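Local coordinates for protein Cbm77-rfpl (Ruminococcus flavefaciens, PDB 5FU5) that probably binds plant cell-wall polysaccharide as a family 77 carbohydrate-binding module of a cellulosomal protein, at residues N15-S20 with Q44-E49. Sequence-based numbering, arbitrary orientation. Where two conformers were deposited one is given.
Sequences NGTSSS and QCLKME
Gly16 and Thr17 meet Gln44 and Leu46 in a small, loose van der Waals contact, where the loop that follows the short helix 12-15 passes beside the latter part of strand 40-47 in this antiparallel beta fold. Only 84 Å² is buried, both sides summed, and no hydrogen bond or salt bridge joins the segments.

The loop reverses direction through a type II' turn from Asn15 to Ser18, closed by the bond from Ser18 N to Asn15 O at 2.9 Å. Gly16 takes the first corner of the turn with positive phi (60°), and its bare CA faces the Gln44 side chain. That side chain reaches over in an extended form, CG anti to the backbone N (chi1 177°), which brings the Gln44 amide carbon CD to 5.0 Å from Gly16 CA. Farther along the strand the contact is purely aliphatic: the methyl CG2 of Thr17 approaches CD1 of Leu46 at 4.3 Å. Both residues also pack against strand 23-29, Thr17 on Leu28 and Leu46 on Ile24.

Polar links nearby run to other residues: Gly16 O accepts a hydrogen bond from His10 NE2, and Gln44 N is bonded to Thr13 OG1. With methyl-to-methyl packing and a glycine CA beside an amide, the contact itself is weak and non-directional, and these polar bonds of its backbone lie outside the two segments.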
ATOM      1  N   ASN A  15      -1.301   1.493  13.195  1.00 18.60           N
ATOM      2  CA  ASN A  15      -2.522   2.262  13.007  1.00 19.21           C
ATOM      3  C   ASN A  15      -3.686   1.487  12.407  1.00 19.75           C
ATOM      4  O   ASN A  15      -4.734   2.059  12.123  1.00 22.88           O
ATOM      5  CB  ASN A  15      -2.264   3.543  12.208  1.00 20.57           C
ATOM      6  CG  ASN A  15      -1.354   4.528  12.949  1.00 22.24           C
ATOM      7  OD1 ASN A  15      -0.241   4.817  12.521  1.00 24.34           O
ATOM      8  ND2 ASN A  15      -1.821   5.000  14.084  1.00 22.31           N
ATOM      9  N   GLY A  16      -3.532   0.186  12.219  1.00 19.47           N
ATOM     10  CA  GLY A  16      -4.696  -0.626  11.803  1.00 19.86           C
ATOM     11  C   GLY A  16      -5.238  -0.134  10.478  1.00 17.81           C
ATOM     12  O   GLY A  16      -4.468   0.019   9.514  1.00 18.96           O
ATOM     13  N   THR A  17      -6.537   0.135  10.434  1.00 17.98           N
ATOM     14  CA  THR A  17      -7.177   0.705   9.243  1.00 18.08           C
ATOM     15  C   THR A  17      -7.453   2.199   9.338  1.00 19.59           C
ATOM     16  O   THR A  17      -8.145   2.754   8.482  1.00 22.40           O
ATOM     17  CB  THR A  17      -8.510  -0.038   8.935  1.00 21.29           C
ATOM     18  OG1 THR A  17      -9.415   0.153  10.032  1.00 24.78           O
ATOM     19  CG2 THR A  17      -8.289  -1.485   8.708  1.00 20.18           C
ATOM     20  N   SER A  18      -6.902   2.877  10.354  1.00 19.02           N
ATOM     21  CA  SER A  18      -7.179   4.303  10.596  1.00 20.53           C
ATOM     22  C   SER A  18      -6.245   5.218   9.792  1.00 17.52           C
ATOM     23  O   SER A  18      -5.007   5.153   9.911  1.00 21.34           O
ATOM     24  CB  SER A  18      -7.019   4.639  12.103  1.00 23.02           C
ATOM     25  OG  SER A  18      -7.971   3.983  12.857  1.00 32.49           O
ATOM     26  N   SER A  19      -6.832   6.119   9.006  1.00 18.67           N
ATOM     27  CA  SER A  19      -6.071   7.079   8.200  1.00 19.03           C
ATOM     28  C   SER A  19      -6.962   8.202   7.725  1.00 20.35           C
ATOM     29  O   SER A  19      -8.112   7.942   7.395  1.00 25.58           O
ATOM     30  CB  SER A  19      -5.469   6.372   6.988  1.00 20.63           C
ATOM     31  OG  SER A  19      -4.712   7.258   6.201  1.00 20.42           O
ATOM     32  N   SER A  20      -6.434   9.446   7.679  1.00 23.74           N
ATOM     33  CA  SER A  20      -7.165  10.544   7.036  1.00 27.05           C
ATOM     34  C   SER A  20      -6.923  10.557   5.526  1.00 22.18           C
ATOM     35  O   SER A  20      -7.803  10.918   4.783  1.00 35.07           O
ATOM     36  CB  SER A  20      -6.825  11.908   7.650  1.00 31.27           C
ATOM     37  OG  SER A  20      -5.437  12.062   7.758  1.00 37.91           O
ATOM     38  N   GLN A  44       1.213  -6.883  11.650  1.00 16.65           N
ATOM     39  CA  GLN A  44      -0.221  -6.849  11.418  1.00 15.61           C
ATOM     40  C   GLN A  44      -0.455  -6.309  10.023  1.00 16.71           C
ATOM     41  O   GLN A  44      -0.013  -5.211   9.684  1.00 17.83           O
ATOM     42  CB  GLN A  44      -0.967  -6.006  12.455  1.00 17.23           C
ATOM     43  CG  GLN A  44      -2.446  -5.910  12.196  1.00 17.99           C
ATOM     44  CD  GLN A  44      -3.137  -5.106  13.258  1.00 17.03           C
ATOM     45  OE1 GLN A  44      -2.989  -3.856  13.326  1.00 20.82           O
ATOM     46  NE2 GLN A  44      -3.890  -5.773  14.063  1.00 17.39           N
ATOM     47  N   CYS A  45      -1.169  -7.106   9.196  1.00 16.19           N
ATOM     48  CA  CYS A  45      -1.414  -6.729   7.803  1.00 15.74           C
ATOM     49  C   CYS A  45      -2.883  -6.497   7.521  1.00 15.35           C
ATOM     50  O   CYS A  45      -3.749  -6.919   8.290  1.00 18.07           O
ATOM     51  CB  CYS A  45      -0.902  -7.860   6.930  1.00 16.77           C
ATOM     52  SG  CYS A  45      -1.689  -9.466   7.182  1.00 19.82           S
ATOM     53  N   LEU A  46      -3.124  -5.872   6.361  1.00 14.98           N
ATOM     54  CA  LEU A  46      -4.414  -5.876   5.698  1.00 15.06           C
ATOM     55  C   LEU A  46      -4.390  -7.093   4.736  1.00 15.50           C
ATOM     56  O   LEU A  46      -3.502  -7.198   3.887  1.00 16.77           O
ATOM     57  CB  LEU A  46      -4.615  -4.585   4.945  1.00 15.46           C
ATOM     58  CG  LEU A  46      -6.010  -4.357   4.354  1.00 17.52           C
ATOM     59  CD1 LEU A  46      -6.944  -3.920   5.476  1.00 20.70           C
ATOM     60  CD2 LEU A  46      -5.945  -3.324   3.236  1.00 17.69           C
ATOM     61  N   LYS A  47      -5.326  -7.999   4.952  1.00 15.24           N
ATOM     62  CA  LYS A  47      -5.477  -9.156   4.057  1.00 16.12           C
ATOM     63  C   LYS A  47      -5.993  -8.637   2.717  1.00 16.39           C
ATOM     64  O   LYS A  47      -6.900  -7.807   2.683  1.00 16.93           O
ATOM     65  CB  LYS A  47      -6.432 -10.176   4.658  1.00 17.86           C
ATOM     66  CG  LYS A  47      -5.967 -10.769   6.000  1.00 19.06           C
ATOM     67  CD  LYS A  47      -6.910 -11.838   6.554  1.00 20.69           C
ATOM     68  CE  LYS A  47      -8.220 -11.280   7.018  1.00 23.57           C
ATOM     69  NZ  LYS A  47      -9.098 -12.279   7.709  1.00 25.67           N
ATOM     70  N   MET A  48      -5.399  -9.106   1.610  1.00 16.77           N
ATOM     71  CA  MET A  48      -5.916  -8.706   0.293  0.50 17.74           C
ATOM     72  C   MET A  48      -7.015  -9.668  -0.102  1.00 17.96           C
ATOM     73  O   MET A  48      -6.739 -10.745  -0.594  1.00 19.84           O
ATOM     74  CB  MET A  48      -4.819  -8.599  -0.743  0.50 19.45           C
ATOM     75  CG  MET A  48      -3.702  -7.664  -0.342  0.50 22.84           C
ATOM     76  SD  MET A  48      -4.029  -5.893  -0.507  0.50 25.33           S
ATOM     77  CE  MET A  48      -5.614  -5.600   0.207  0.50 28.31           C
ATOM     78  N   GLU A  49      -8.263  -9.278   0.176  1.00 16.57           N
ATOM     79  CA  GLU A  49      -9.420 -10.130  -0.075  1.00 16.99           C
ATOM     80  C   GLU A  49     -10.306  -9.545  -1.161  1.00 17.39           C
ATOM     81  O   GLU A  49     -10.137  -8.397  -1.600  1.00 17.07           O
ATOM     82  CB  GLU A  49     -10.224 -10.325   1.213  1.00 17.70           C
ATOM     83  CG  GLU A  49      -9.419 -10.898   2.396  1.00 18.02           C
ATOM     84  CD  GLU A  49     -10.175 -10.842   3.711  1.00 17.78           C
ATOM     85  OE1 GLU A  49     -10.259  -9.757   4.273  1.00 18.06           O
ATOM     86  OE2 GLU A  49     -10.683 -11.856   4.186  1.00 18.03           O
TER